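Local structure of aminoglycoside 3'-phosphotransferase AphA1-IAB (Acinetobacter baumannii, 4GKH) at residues R130-I135 against S193-G198. The protein phosphorylates the 3'-hydroxyl of kanamycin and related aminoglycosides, amikacin among them, and so confers resistance to these antibiotics. Numbering follows the deposited sequence.
Sequences RRLHSI and SVVTHG
Val-194 lays its CG2 methyl over the centre of the His-133 imidazole, a CH-pi contact 3.6 Å from the ring centroid and 11° off the ring normal. This contact joins the last turn of helix 118-133 to strand 193-196, which in this protein-kinase-like fold runs into the catalytic loop, where Asp-199 is probably the proton acceptor. Histidine suits the place because its flat ring accepts a methyl on one face while both nitrogens bond outside the contact, ND1 to Tyr-252 OH and NE2 to Asp-229 OD2. Asp-229 OD2 also takes the backbone N of His-197, so one carboxylate oxygen ties His-133 to the start of the loop. Leu-132, with CG anti to its backbone N (chi1 -177°), reaches across to the end of the strand, its branched apolar end suited to packing CD2 3.8 Å from His-197 CB. Beta-branched Val-195 packs its CG2 3.9 Å from Ile-135 CB, and Leu-76 and Trp-75 of helix 61-76 continue this apolar packing. No direct hydrogen bond crosses; a water accepts from Val-195 N and donates to Ile-135 O, and weakly to His-133 O. Val-195 O, buried without a hydrogen-bond partner, sits 3.1 Å from His-133 CD2.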
loop_
_atom_site.group_PDB
_atom_site.type_symbol
_atom_site.label_atom_id
_atom_site.label_comp_id
_atom_site.label_asym_id
_atom_site.label_seq_id
_atom_site.Cartn_x
_atom_site.Cartn_y
_atom_site.Cartn_z
ATOM N N ARG A 130 -11.273 5.204 -7.457
ATOM C CA ARG A 130 -12.237 6.297 -7.475
ATOM C C ARG A 130 -13.071 6.316 -6.190
ATOM O O ARG A 130 -13.324 7.385 -5.632
ATOM C CB ARG A 130 -13.160 6.218 -8.713
ATOM C CG ARG A 130 -12.532 6.764 -9.997
ATOM C CD ARG A 130 -13.331 6.370 -11.231
ATOM N NE ARG A 130 -14.688 6.903 -11.197
ATOM C CZ ARG A 130 -15.027 8.111 -11.639
ATOM N NH1 ARG A 130 -14.107 8.920 -12.152
ATOM N NH2 ARG A 130 -16.291 8.510 -11.568
ATOM N N ARG A 131 -13.490 5.139 -5.728
ATOM C CA ARG A 131 -14.241 5.036 -4.469
ATOM C C ARG A 131 -13.427 5.593 -3.316
ATOM O O ARG A 131 -13.906 6.448 -2.555
ATOM C CB ARG A 131 -14.606 3.585 -4.140
ATOM C CG ARG A 131 -15.771 3.016 -4.913
ATOM C CD ARG A 131 -15.896 1.516 -4.663
ATOM N NE ARG A 131 -16.178 1.198 -3.263
ATOM C CZ ARG A 131 -16.138 -0.033 -2.755
ATOM N NH1 ARG A 131 -16.413 -0.236 -1.474
ATOM N NH2 ARG A 131 -15.823 -1.065 -3.531
ATOM N N LEU A 132 -12.202 5.099 -3.176
ATOM C CA LEU A 132 -11.317 5.561 -2.099
ATOM C C LEU A 132 -11.128 7.069 -2.126
ATOM O O LEU A 132 -11.227 7.750 -1.091
ATOM C CB LEU A 132 -9.945 4.880 -2.214
ATOM C CG LEU A 132 -8.963 5.240 -1.090
ATOM C CD1 LEU A 132 -9.457 4.681 0.233
ATOM C CD2 LEU A 132 -7.565 4.711 -1.424
ATOM N N HIS A 133 -10.862 7.594 -3.315
ATOM C CA HIS A 133 -10.647 9.018 -3.474
ATOM C C HIS A 133 -11.904 9.864 -3.378
ATOM O O HIS A 133 -11.818 11.090 -3.392
ATOM C CB HIS A 133 -9.871 9.293 -4.774
ATOM C CG HIS A 133 -8.459 8.806 -4.722
ATOM N ND1 HIS A 133 -7.561 9.004 -5.748
ATOM C CD2 HIS A 133 -7.787 8.135 -3.755
ATOM C CE1 HIS A 133 -6.394 8.476 -5.415
ATOM N NE2 HIS A 133 -6.505 7.943 -4.209
ATOM N N SER A 134 -13.072 9.230 -3.258
ATOM C CA SER A 134 -14.315 9.978 -3.110
ATOM C C SER A 134 -14.696 10.169 -1.642
ATOM O O SER A 134 -15.665 10.864 -1.334
ATOM C CB SER A 134 -15.467 9.280 -3.838
ATOM O OG SER A 134 -15.837 8.098 -3.154
ATOM N N ILE A 135 -13.946 9.549 -0.730
ATOM C CA ILE A 135 -14.255 9.735 0.697
ATOM C C ILE A 135 -13.994 11.198 1.051
ATOM O O ILE A 135 -12.892 11.696 0.801
ATOM C CB ILE A 135 -13.376 8.846 1.594
ATOM C CG1 ILE A 135 -13.608 7.362 1.297
ATOM C CG2 ILE A 135 -13.647 9.162 3.070
ATOM C CD1 ILE A 135 -12.544 6.456 1.904
ATOM N N SER A 193 -5.855 17.164 -2.819
ATOM C CA SER A 193 -5.831 16.246 -1.672
ATOM C C SER A 193 -7.059 15.362 -1.583
ATOM O O SER A 193 -8.183 15.839 -1.695
ATOM C CB SER A 193 -5.684 17.027 -0.363
ATOM O OG SER A 193 -4.514 17.823 -0.367
ATOM N N VAL A 194 -6.832 14.074 -1.358
ATOM C CA VAL A 194 -7.917 13.119 -1.199
ATOM C C VAL A 194 -7.460 12.126 -0.153
ATOM O O VAL A 194 -6.297 12.141 0.251
ATOM C CB VAL A 194 -8.167 12.340 -2.501
ATOM C CG1 VAL A 194 -8.606 13.296 -3.635
ATOM C CG2 VAL A 194 -6.912 11.571 -2.886
ATOM N N VAL A 195 -8.359 11.255 0.286
ATOM C CA VAL A 195 -7.939 10.137 1.133
ATOM C C VAL A 195 -7.155 9.128 0.284
ATOM O O VAL A 195 -7.679 8.607 -0.711
ATOM C CB VAL A 195 -9.164 9.419 1.773
ATOM C CG1 VAL A 195 -8.694 8.233 2.605
ATOM C CG2 VAL A 195 -9.998 10.401 2.637
ATOM N N THR A 196 -5.902 8.862 0.657
ATOM C CA THR A 196 -5.064 7.949 -0.124
ATOM C C THR A 196 -4.717 6.692 0.651
ATOM O O THR A 196 -4.745 6.669 1.889
ATOM C CB THR A 196 -3.737 8.593 -0.606
ATOM O OG1 THR A 196 -2.948 8.962 0.532
ATOM C CG2 THR A 196 -4.004 9.817 -1.487
ATOM N N HIS A 197 -4.382 5.642 -0.092
ATOM C CA HIS A 197 -3.987 4.371 0.504
ATOM C C HIS A 197 -2.520 4.441 0.931
ATOM O O HIS A 197 -2.140 4.000 2.019
ATOM C CB HIS A 197 -4.169 3.264 -0.548
ATOM C CG HIS A 197 -3.744 1.908 -0.079
ATOM N ND1 HIS A 197 -2.430 1.498 -0.088
ATOM C CD2 HIS A 197 -4.461 0.861 0.388
ATOM C CE1 HIS A 197 -2.350 0.264 0.374
ATOM N NE2 HIS A 197 -3.570 -0.145 0.674
ATOM N N GLY A 198 -1.688 4.987 0.053
ATOM C CA GLY A 198 -0.269 5.137 0.341
ATOM C C GLY A 198 0.676 4.099 -0.248
ATOM O O GLY A 198 1.872 4.361 -0.389
HETATM O O HOH W 1 -10.852 11.470 -0.751
#